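Protein induced by osmotic stress (Scheffersomyces stipitis, PDB 5YWN) acts as an NADP-binding haloketone reductase, probably passing hydride from NADPH to the ketone carbonyl in asymmetric reduction. Local coordinates at residues A[11-16]-A[193-198]; A[2-7]-A[71-76]; A[249-254]-A[308-313]. The protein carries 1 engineered substitution. One frame throughout, in Å; residues are numbered along the deposited sequence.

Interaction 1 (A[11-16]-A[193-198]); sequences TGYLAQ and VYIFGP. With NAP (NADP nicotinamide-adenine-dinucleotide phosphate), chain B.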
loop_
_atom_site.group_PDB
_atom_site.type_symbol
_atom_site.label_atom_id
_atom_site.label_comp_id
_atom_site.label_asym_id
_atom_site.label_seq_id
_atom_site.Cartn_x
_atom_site.Cartn_y
_atom_site.Cartn_z
ATOM N N THR A 11 1.629 -6.780 9.829
ATOM C CA THR A 11 3.054 -6.525 9.922
ATOM C C THR A 11 3.626 -5.460 8.978
ATOM O O THR A 11 4.640 -4.938 9.235
ATOM C CB THR A 11 3.891 -7.793 9.802
ATOM O OG1 THR A 11 3.609 -8.433 8.597
ATOM C CG2 THR A 11 3.614 -8.709 10.918
ATOM N N GLY A 12 2.954 -5.230 7.870
ATOM C CA GLY A 12 3.437 -4.424 6.783
ATOM C C GLY A 12 3.492 -2.924 7.020
ATOM O O GLY A 12 2.951 -2.452 7.956
ATOM N N TYR A 13 4.206 -2.242 6.145
ATOM C CA TYR A 13 4.468 -0.830 6.231
ATOM C C TYR A 13 3.230 0.031 6.120
ATOM O O TYR A 13 2.948 0.772 6.979
ATOM C CB TYR A 13 5.456 -0.473 5.119
ATOM C CG TYR A 13 5.667 0.987 4.719
ATOM C CD1 TYR A 13 6.114 1.936 5.608
ATOM C CD2 TYR A 13 5.514 1.376 3.428
ATOM C CE1 TYR A 13 6.360 3.229 5.198
ATOM C CE2 TYR A 13 5.724 2.647 3.027
ATOM C CZ TYR A 13 6.155 3.585 3.911
ATOM O OH TYR A 13 6.367 4.825 3.452
ATOM N N LEU A 14 2.475 -0.131 5.076
ATOM C CA LEU A 14 1.183 0.514 4.957
ATOM C C LEU A 14 0.163 0.087 6.035
ATOM O O LEU A 14 -0.540 0.864 6.553
ATOM C CB LEU A 14 0.571 0.222 3.611
ATOM C CG LEU A 14 -0.841 0.704 3.398
ATOM C CD1 LEU A 14 -0.856 2.188 3.616
ATOM C CD2 LEU A 14 -1.301 0.361 2.004
ATOM N N ALA A 15 0.131 -1.179 6.319
ATOM C CA ALA A 15 -0.808 -1.731 7.251
ATOM C C ALA A 15 -0.634 -1.140 8.657
ATOM O O ALA A 15 -1.572 -0.810 9.256
ATOM C CB ALA A 15 -0.665 -3.210 7.285
ATOM N N GLN A 16 0.601 -0.978 9.098
ATOM C CA GLN A 16 0.905 -0.347 10.368
ATOM C C GLN A 16 0.477 1.115 10.471
ATOM O O GLN A 16 0.039 1.502 11.451
ATOM C CB GLN A 16 2.350 -0.548 10.782
ATOM C CG GLN A 16 2.664 -1.960 11.204
ATOM C CD GLN A 16 3.953 -2.123 11.959
ATOM O OE1 GLN A 16 4.156 -1.519 12.961
ATOM N NE2 GLN A 16 4.804 -2.974 11.468
ATOM N N VAL A 193 0.286 4.600 -5.974
ATOM C CA VAL A 193 1.585 4.621 -6.604
ATOM C C VAL A 193 2.687 4.282 -5.584
ATOM O O VAL A 193 2.398 3.744 -4.566
ATOM C CB VAL A 193 1.853 5.956 -7.331
ATOM C CG1 VAL A 193 0.791 6.205 -8.355
ATOM C CG2 VAL A 193 1.951 7.091 -6.347
ATOM N N TYR A 194 3.930 4.603 -5.875
ATOM C CA TYR A 194 4.996 4.342 -4.925
ATOM C C TYR A 194 4.720 5.050 -3.588
ATOM O O TYR A 194 4.423 6.200 -3.543
ATOM C CB TYR A 194 6.349 4.806 -5.433
ATOM C CG TYR A 194 6.975 4.010 -6.503
ATOM C CD1 TYR A 194 7.457 2.775 -6.257
ATOM C CD2 TYR A 194 7.096 4.500 -7.753
ATOM C CE1 TYR A 194 8.041 2.031 -7.210
ATOM C CE2 TYR A 194 7.679 3.761 -8.753
ATOM C CZ TYR A 194 8.146 2.511 -8.462
ATOM O OH TYR A 194 8.750 1.774 -9.405
ATOM N N ILE A 195 4.835 4.307 -2.525
ATOM C CA ILE A 195 4.547 4.820 -1.219
ATOM C C ILE A 195 5.812 5.165 -0.408
ATOM O O ILE A 195 6.582 4.322 -0.081
ATOM C CB ILE A 195 3.660 3.860 -0.414
ATOM C CG1 ILE A 195 2.386 3.486 -1.170
ATOM C CG2 ILE A 195 3.364 4.433 0.944
ATOM C CD1 ILE A 195 1.535 2.517 -0.433
ATOM N N PHE A 196 5.942 6.433 -0.087
ATOM C CA PHE A 196 7.022 6.956 0.714
ATOM C C PHE A 196 6.495 7.518 2.054
ATOM O O PHE A 196 5.367 7.802 2.195
ATOM C CB PHE A 196 7.825 8.065 0.016
ATOM C CG PHE A 196 8.409 7.703 -1.308
ATOM C CD1 PHE A 196 8.706 6.418 -1.653
ATOM C CD2 PHE A 196 8.680 8.686 -2.211
ATOM C CE1 PHE A 196 9.235 6.137 -2.871
ATOM C CE2 PHE A 196 9.225 8.405 -3.419
ATOM C CZ PHE A 196 9.488 7.141 -3.760
ATOM N N GLY A 197 7.405 7.724 2.975
ATOM C CA GLY A 197 7.097 8.239 4.264
ATOM C C GLY A 197 7.563 7.439 5.466
ATOM O O GLY A 197 7.971 6.337 5.356
ATOM N N PRO A 198 7.522 8.042 6.640
ATOM C CA PRO A 198 8.010 7.381 7.846
ATOM C C PRO A 198 7.211 6.164 8.238
ATOM O O PRO A 198 6.094 6.100 7.887
ATOM C CB PRO A 198 7.848 8.451 8.908
ATOM C CG PRO A 198 6.728 9.274 8.443
ATOM C CD PRO A 198 6.842 9.297 6.970
HETATM P PA NAP B . 5.102 -4.913 2.566
HETATM O O1A NAP B . 5.609 -3.831 3.489
HETATM O O2A NAP B . 6.001 -6.068 2.193
HETATM O O5B NAP B . 3.745 -5.513 3.192
HETATM C C5B NAP B . 3.283 -6.807 2.810
HETATM C C4B NAP B . 2.699 -7.523 4.021
HETATM O O4B NAP B . 1.785 -8.540 3.596
HETATM C C3B NAP B . 3.784 -8.190 4.853
HETATM O O3B NAP B . 3.814 -7.647 6.176
HETATM C C2B NAP B . 3.447 -9.668 4.887
HETATM O O2B NAP B . 3.251 -10.111 6.227
HETATM C C1B NAP B . 2.171 -9.832 4.074
HETATM N N9A NAP B . 2.411 -10.747 2.929
HETATM C C8A NAP B . 3.237 -10.507 1.892
HETATM N N7A NAP B . 3.225 -11.548 1.020
HETATM C C5A NAP B . 2.377 -12.477 1.499
HETATM C C6A NAP B . 1.900 -13.813 1.073
HETATM N N6A NAP B . 2.341 -14.381 -0.075
HETATM N N1A NAP B . 1.011 -14.446 1.870
HETATM C C2A NAP B . 0.559 -13.900 3.016
HETATM N N3A NAP B . 0.955 -12.692 3.457
HETATM C C4A NAP B . 1.843 -11.944 2.759
HETATM O O3 NAP B . 4.585 -4.216 1.209
HETATM P PN NAP B . 3.947 -2.739 1.241
HETATM O O1N NAP B . 4.818 -1.830 0.409
HETATM O O2N NAP B . 3.645 -2.385 2.679
HETATM O O5D NAP B . 2.548 -2.943 0.469
HETATM C C5D NAP B . 1.323 -3.011 1.197
HETATM C C4D NAP B . 0.165 -3.260 0.239
HETATM O O4D NAP B . -0.136 -2.066 -0.493
HETATM C C3D NAP B . 0.490 -4.352 -0.768
HETATM O O3D NAP B . -0.387 -5.471 -0.603
HETATM C C2D NAP B . 0.317 -3.732 -2.140
HETATM O O2D NAP B . -0.661 -4.449 -2.901
HETATM C C1D NAP B . -0.129 -2.297 -1.905
HETATM N N1N NAP B . 0.788 -1.368 -2.573
HETATM C C2N NAP B . 1.843 -0.883 -1.905
HETATM C C3N NAP B . 2.726 -0.001 -2.520
HETATM C C7N NAP B . 3.904 0.539 -1.765
HETATM O O7N NAP B . 4.798 1.102 -2.376
HETATM N N7N NAP B . 3.944 0.387 -0.442
HETATM C C4N NAP B . 2.506 0.374 -3.837
HETATM C C5N NAP B . 1.407 -0.143 -4.507
HETATM C C6N NAP B . 0.556 -1.020 -3.846
HETATM P P2B NAP B . 4.487 -10.682 7.086
HETATM O O1X NAP B . 3.838 -11.619 8.078
HETATM O O2X NAP B . 5.359 -11.366 6.061
HETATM O O3X NAP B . 5.101 -9.449 7.704
#

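Interaction 2 (A[2-7]-A[71-76]); sequences TTSVFV and HPEVTI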
loop_
_atom_site.group_PDB
_atom_site.type_symbol
_atom_site.label_atom_id
_atom_site.label_comp_id
_atom_site.label_asym_id
_atom_site.label_seq_id
_atom_site.Cartn_x
_atom_site.Cartn_y
_atom_site.Cartn_z
ATOM N N THR A 2 -17.834 0.381 20.731
ATOM C CA THR A 2 -16.804 0.587 19.735
ATOM C C THR A 2 -16.898 -0.341 18.528
ATOM O O THR A 2 -17.268 -1.458 18.655
ATOM C CB THR A 2 -15.443 0.359 20.405
ATOM O OG1 THR A 2 -15.307 1.266 21.487
ATOM C CG2 THR A 2 -14.328 0.555 19.485
ATOM N N THR A 3 -16.522 0.143 17.377
ATOM C CA THR A 3 -16.365 -0.654 16.196
ATOM C C THR A 3 -14.972 -1.285 16.055
ATOM O O THR A 3 -13.985 -0.663 16.307
ATOM C CB THR A 3 -16.580 0.236 14.986
ATOM O OG1 THR A 3 -17.810 0.915 15.123
ATOM C CG2 THR A 3 -16.566 -0.542 13.732
ATOM N N SER A 4 -14.933 -2.505 15.588
ATOM C CA SER A 4 -13.703 -3.188 15.305
ATOM C C SER A 4 -13.360 -3.260 13.809
ATOM O O SER A 4 -14.175 -3.558 13.004
ATOM C CB SER A 4 -13.714 -4.592 15.888
ATOM O OG SER A 4 -13.363 -4.574 17.196
ATOM N N VAL A 5 -12.118 -3.008 13.495
ATOM C CA VAL A 5 -11.621 -3.104 12.155
ATOM C C VAL A 5 -10.638 -4.261 11.988
ATOM O O VAL A 5 -9.724 -4.368 12.699
ATOM C CB VAL A 5 -10.980 -1.779 11.705
ATOM C CG1 VAL A 5 -10.400 -1.893 10.330
ATOM C CG2 VAL A 5 -11.914 -0.612 11.840
ATOM N N PHE A 6 -10.859 -5.103 11.006
ATOM C CA PHE A 6 -9.930 -6.164 10.685
ATOM C C PHE A 6 -8.930 -5.735 9.604
ATOM O O PHE A 6 -9.326 -5.199 8.598
ATOM C CB PHE A 6 -10.650 -7.424 10.267
ATOM C CG PHE A 6 -9.814 -8.638 10.331
ATOM C CD1 PHE A 6 -8.800 -8.837 9.453
ATOM C CD2 PHE A 6 -10.021 -9.571 11.307
ATOM C CE1 PHE A 6 -8.034 -9.955 9.531
ATOM C CE2 PHE A 6 -9.251 -10.674 11.410
ATOM C CZ PHE A 6 -8.260 -10.878 10.517
ATOM N N VAL A 7 -7.657 -5.941 9.853
ATOM C CA VAL A 7 -6.617 -5.607 8.900
ATOM C C VAL A 7 -5.726 -6.804 8.588
ATOM O O VAL A 7 -4.974 -7.227 9.403
ATOM C CB VAL A 7 -5.744 -4.443 9.389
ATOM C CG1 VAL A 7 -4.662 -4.116 8.399
ATOM C CG2 VAL A 7 -6.540 -3.224 9.771
ATOM N N HIS A 71 -14.090 -13.078 15.992
ATOM C CA HIS A 71 -14.229 -11.657 16.162
ATOM C C HIS A 71 -15.493 -11.106 15.540
ATOM O O HIS A 71 -15.493 -10.391 14.615
ATOM C CB HIS A 71 -13.005 -10.943 15.659
ATOM C CG HIS A 71 -11.759 -11.318 16.369
ATOM N ND1 HIS A 71 -11.343 -10.697 17.508
ATOM C CD2 HIS A 71 -10.828 -12.247 16.094
ATOM C CE1 HIS A 71 -10.208 -11.217 17.901
ATOM N NE2 HIS A 71 -9.878 -12.166 17.065
ATOM N N PRO A 72 -16.621 -11.451 16.130
ATOM C CA PRO A 72 -17.938 -11.019 15.667
ATOM C C PRO A 72 -18.143 -9.521 15.814
ATOM O O PRO A 72 -18.987 -8.951 15.228
ATOM C CB PRO A 72 -18.910 -11.812 16.531
ATOM C CG PRO A 72 -18.132 -12.329 17.643
ATOM C CD PRO A 72 -16.720 -12.427 17.207
ATOM N N GLU A 73 -17.319 -8.917 16.627
ATOM C CA GLU A 73 -17.321 -7.488 16.781
ATOM C C GLU A 73 -16.827 -6.710 15.545
ATOM O O GLU A 73 -17.084 -5.576 15.425
ATOM C CB GLU A 73 -16.607 -7.066 18.057
ATOM C CG GLU A 73 -15.104 -7.114 17.970
ATOM C CD GLU A 73 -14.535 -8.493 18.261
ATOM O OE1 GLU A 73 -15.317 -9.404 18.467
ATOM O OE2 GLU A 73 -13.288 -8.610 18.292
ATOM N N VAL A 74 -16.096 -7.362 14.670
ATOM C CA VAL A 74 -15.556 -6.722 13.490
ATOM C C VAL A 74 -16.666 -6.443 12.474
ATOM O O VAL A 74 -17.401 -7.285 12.143
ATOM C CB VAL A 74 -14.466 -7.603 12.864
ATOM C CG1 VAL A 74 -14.090 -7.144 11.457
ATOM C CG2 VAL A 74 -13.286 -7.687 13.758
ATOM N N THR A 75 -16.783 -5.213 12.045
ATOM C CA THR A 75 -17.677 -4.843 10.976
ATOM C C THR A 75 -17.031 -4.234 9.698
ATOM O O THR A 75 -17.701 -3.894 8.813
ATOM C CB THR A 75 -18.758 -3.914 11.475
ATOM O OG1 THR A 75 -18.189 -2.690 11.810
ATOM C CG2 THR A 75 -19.507 -4.496 12.663
ATOM N N ILE A 76 -15.728 -4.063 9.717
ATOM C CA ILE A 76 -14.912 -3.558 8.622
ATOM C C ILE A 76 -13.719 -4.477 8.332
ATOM O O ILE A 76 -13.065 -4.901 9.225
ATOM C CB ILE A 76 -14.372 -2.139 8.916
ATOM C CG1 ILE A 76 -15.460 -1.241 9.469
ATOM C CG2 ILE A 76 -13.674 -1.547 7.722
ATOM C CD1 ILE A 76 -16.432 -0.743 8.449
HETATM O O HOH W 1 -11.767 -6.117 18.529
#

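Interaction 3 (A[249-254]-A[308-313]); sequences FEKDEA and KKILGF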
loop_
_atom_site.group_PDB
_atom_site.type_symbol
_atom_site.label_atom_id
_atom_site.label_comp_id
_atom_site.label_asym_id
_atom_site.label_seq_id
_atom_site.Cartn_x
_atom_site.Cartn_y
_atom_site.Cartn_z
ATOM N N PHE A 249 -13.734 3.330 3.812
ATOM C CA PHE A 249 -14.794 2.721 4.574
ATOM C C PHE A 249 -15.783 3.618 5.317
ATOM O O PHE A 249 -16.853 3.203 5.601
ATOM C CB PHE A 249 -14.293 1.564 5.422
ATOM C CG PHE A 249 -13.609 1.940 6.713
ATOM C CD1 PHE A 249 -14.320 2.169 7.851
ATOM C CD2 PHE A 249 -12.258 1.946 6.805
ATOM C CE1 PHE A 249 -13.677 2.467 9.019
ATOM C CE2 PHE A 249 -11.619 2.199 7.974
ATOM C CZ PHE A 249 -12.320 2.461 9.082
ATOM N N GLU A 250 -15.347 4.798 5.713
ATOM C CA GLU A 250 -16.168 5.793 6.375
ATOM C C GLU A 250 -17.187 6.517 5.537
ATOM O O GLU A 250 -18.227 6.765 5.986
ATOM C CB GLU A 250 -15.331 6.771 7.182
ATOM C CG GLU A 250 -14.639 6.210 8.397
ATOM C CD GLU A 250 -14.037 7.261 9.324
ATOM O OE1 GLU A 250 -13.909 6.980 10.481
ATOM O OE2 GLU A 250 -13.685 8.323 8.913
ATOM N N LYS A 251 -16.828 6.896 4.326
ATOM C CA LYS A 251 -17.660 7.729 3.471
ATOM C C LYS A 251 -18.633 6.960 2.573
ATOM O O LYS A 251 -18.267 6.053 1.913
ATOM C CB LYS A 251 -16.813 8.647 2.592
ATOM C CG LYS A 251 -15.853 9.530 3.324
ATOM C CD LYS A 251 -15.085 10.407 2.384
ATOM C CE LYS A 251 -14.164 11.384 3.078
ATOM N NZ LYS A 251 -14.833 12.441 3.834
ATOM N N ASP A 252 -19.857 7.424 2.526
ATOM C CA ASP A 252 -20.873 6.835 1.706
ATOM C C ASP A 252 -20.480 6.920 0.226
ATOM O O ASP A 252 -20.722 6.036 -0.495
ATOM C CB ASP A 252 -22.219 7.502 1.917
ATOM C CG ASP A 252 -22.993 6.969 3.119
ATOM O OD1 ASP A 252 -22.647 5.960 3.737
ATOM O OD2 ASP A 252 -23.979 7.622 3.436
ATOM N N GLU A 253 -19.835 8.001 -0.149
ATOM C CA GLU A 253 -19.405 8.307 -1.499
ATOM C C GLU A 253 -18.395 7.301 -2.047
ATOM O O GLU A 253 -18.259 7.170 -3.192
ATOM C CB GLU A 253 -18.759 9.669 -1.550
ATOM C CG GLU A 253 -19.614 10.858 -1.261
ATOM C CD GLU A 253 -19.731 11.250 0.221
ATOM O OE1 GLU A 253 -19.322 10.562 1.107
ATOM O OE2 GLU A 253 -20.307 12.294 0.486
ATOM N N ALA A 254 -17.665 6.673 -1.150
ATOM C CA ALA A 254 -16.647 5.691 -1.462
ATOM C C ALA A 254 -17.137 4.306 -1.866
ATOM O O ALA A 254 -16.403 3.557 -2.396
ATOM C CB ALA A 254 -15.635 5.591 -0.365
ATOM N N LYS A 308 -9.894 12.757 -5.347
ATOM C CA LYS A 308 -9.618 13.930 -4.523
ATOM C C LYS A 308 -10.877 14.540 -3.934
ATOM O O LYS A 308 -10.894 14.885 -2.798
ATOM C CB LYS A 308 -8.845 14.990 -5.294
ATOM C CG LYS A 308 -7.424 14.670 -5.613
ATOM C CD LYS A 308 -6.670 14.233 -4.412
ATOM C CE LYS A 308 -6.163 15.421 -3.607
ATOM N NZ LYS A 308 -5.279 16.224 -4.470
ATOM N N LYS A 309 -11.928 14.621 -4.728
ATOM C CA LYS A 309 -13.228 15.061 -4.269
ATOM C C LYS A 309 -13.809 14.148 -3.192
ATOM O O LYS A 309 -14.307 14.612 -2.258
ATOM C CB LYS A 309 -14.193 15.144 -5.425
ATOM C CG LYS A 309 -15.603 15.575 -5.082
ATOM C CD LYS A 309 -15.670 17.025 -4.749
ATOM C CE LYS A 309 -17.005 17.644 -5.096
ATOM N NZ LYS A 309 -16.980 19.057 -4.751
ATOM N N ILE A 310 -13.726 12.859 -3.373
ATOM C CA ILE A 310 -14.170 11.949 -2.382
ATOM C C ILE A 310 -13.347 12.035 -1.089
ATOM O O ILE A 310 -13.887 12.099 -0.049
ATOM C CB ILE A 310 -14.199 10.515 -2.921
ATOM C CG1 ILE A 310 -15.292 10.342 -3.948
ATOM C CG2 ILE A 310 -14.448 9.507 -1.816
ATOM C CD1 ILE A 310 -15.162 9.097 -4.701
ATOM N N LEU A 311 -12.041 12.028 -1.212
ATOM C CA LEU A 311 -11.182 12.121 -0.059
ATOM C C LEU A 311 -11.289 13.429 0.721
ATOM O O LEU A 311 -11.360 13.411 1.886
ATOM C CB LEU A 311 -9.732 11.834 -0.404
ATOM C CG LEU A 311 -9.316 10.457 -0.893
ATOM C CD1 LEU A 311 -7.856 10.499 -1.202
ATOM C CD2 LEU A 311 -9.662 9.403 0.114
ATOM N N GLY A 312 -11.291 14.537 0.022
ATOM C CA GLY A 312 -11.461 15.836 0.625
ATOM C C GLY A 312 -10.350 16.329 1.554
ATOM O O GLY A 312 -10.599 17.124 2.381
ATOM N N PHE A 313 -9.143 15.840 1.381
ATOM C CA PHE A 313 -7.991 16.376 2.056
ATOM C C PHE A 313 -6.822 16.588 1.122
ATOM O O PHE A 313 -6.782 16.054 0.088
ATOM C CB PHE A 313 -7.592 15.554 3.275
ATOM C CG PHE A 313 -7.236 14.144 2.964
ATOM C CD1 PHE A 313 -5.977 13.817 2.574
ATOM C CD2 PHE A 313 -8.167 13.157 3.085
ATOM C CE1 PHE A 313 -5.653 12.532 2.274
ATOM C CE2 PHE A 313 -7.853 11.870 2.797
ATOM C CZ PHE A 313 -6.594 11.547 2.396
#

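Interaction 1 (A[11-16]-A[193-198])
The ring of Tyr13 carries most of this contact, reaching from helix 13-24 to the backbone after strand 194-196. Near its plane, at the edge, lie Gly197 O, Phe196 C and the pyrophosphate oxygen O2N of NADP. Ile195 CG2 and Pro198 O approach it obliquely, and Tyr13 CE2 lies 3.6 Å from Ile195 CG2. CB of Tyr13 points toward 193-198, and CG is anti to the backbone N (chi1 165°). At the far end of the ring Tyr13 OH donates a hydrogen bond to Gly197 O at 2.9 Å, from above the carbonyl plane. Gly197 has backbone angles that would jam a CB against the preceding carbonyl.

A second flat group is the carboxamide of the nicotinamide. CG1 and CD1 of Ile195 lie over one face of it, with Ile195 CD1 3.2 Å from NADP N7N. Ile195 N also donates to NADP O7N at 3.2 Å, so one residue grips the amide with both backbone and side chain. The branch tip also meets Leu14, whose CD2 is 4.3 Å from Ile195 CD1. At the helix start, Tyr13 N and Leu14 N make weak bonds to NADP O1A and O2N. A CB at Gly12, the N-cap, would clash with NADP O5B. Gly12 and Ala15 are the second glycine and the alanine of the GxxGxxA dinucleotide-binding loop, characteristic of the Rossmann fold in extended short-chain dehydrogenases.

Interaction 2 (A[2-7]-A[71-76])
A beta bulge in the parallel Rossmann sheet marks where strand 4-7 meets the start of strand 74-79, between the pairs Ser4-Val74 and Val5-Ile76. Thr75 N donates to Ser4 O at 3.2 Å. Phe6 N donates to Ile76 O at 2.8 Å, with a nearly straight N-H...O angle of 171°. Beyond the bulge Val5 and Ile76 point to the same sheet face, with Val5 CG2 4.1 Å from Ile76 CB. Phe249 of helix 238-250 covers both. Phe6 CB packs on Val74 CG1 at 3.7 Å.

The turn from His71 to Val74 adds a polar edge. CG of Glu73 sits between its backbone N and carbonyl carbon (chi1 77°), and lies 3.2 Å from Ser4 OG. A water joins Ser4 OG to Glu73 OE2, donating to the carboxylate. His71 ND1 donates to the same OE2 at 3.0 Å, on the syn side and in the imidazole plane. Two donors thus grip this oxygen and hold the carboxylate in place. His71 NE2 is bonded to Glu53 OE2, and two carboxylates around one imidazole would probably stabilise its protonated form.

Interaction 3 (A[249-254]-A[308-313])
Lys251 and Ile310 bring two helix ends together on the Rossmann domain. Lys251 is where helix 238-250 gives way to a short 3-10 turn, 252-254, and Ile310 lies in the last turn of helix 305-311. CG of Lys251 is anti to its carbonyl carbon (chi1 -56°). The next two torsions keep the chain extended, and it bends only at the last (chi4 -68°). The methylenes run over the carbonyl end of helix 305-311. Lys251 CD is 3.2 Å from Ile310 O, and Lys251 CE is 3.7 Å from Leu311 O. Lys251 NZ stays 4.0 Å from Ile310 O, too far for a hydrogen bond. Its positive charge may still suit the negative end of the helix dipole. An alanine here, lacking the chain beyond CB, would probably open a gap beside the carbonyls of Ile310 and Leu311 and leave that helix end without this nearby positive charge.

Ile310 is the apolar partner. Its CG2, anti to the backbone N, meets Ala254 CB at 4.3 Å. CB of Leu311 is directed away from 249-254; its side chain packs on Ala244 and Ala247 of helix 238-250. Just after helix 305-311, Gly312 turns the chain with a positive phi. Lys251 O accepts Ala254 N within the turn and also bonds Arg119 NH2. The other branch of Ile310 ends at CD1, which lies 3.9 Å from Glu253 O.

In the fold
From the N terminus, strand 4-7 opens interaction 2, and the loop and helix of 11-16 follow at once to open interaction 1. Segment 71-76 then closes interaction 2, joining neighbouring strands of the parallel sheet. Segment 193-198 closes interaction 1 much later, bringing the strand after the sixth sheet strand back to the first helix around the cofactor. These two loops therefore cross. Ala15 packs on Val7 where they meet. Interaction 3 comes last, in series with both, as 308-313 returns to the end of helix 238-250. That helix links it to interaction 2, because Phe249 rests on Val5 and Ile76. Interactions 1 and 3 do not touch.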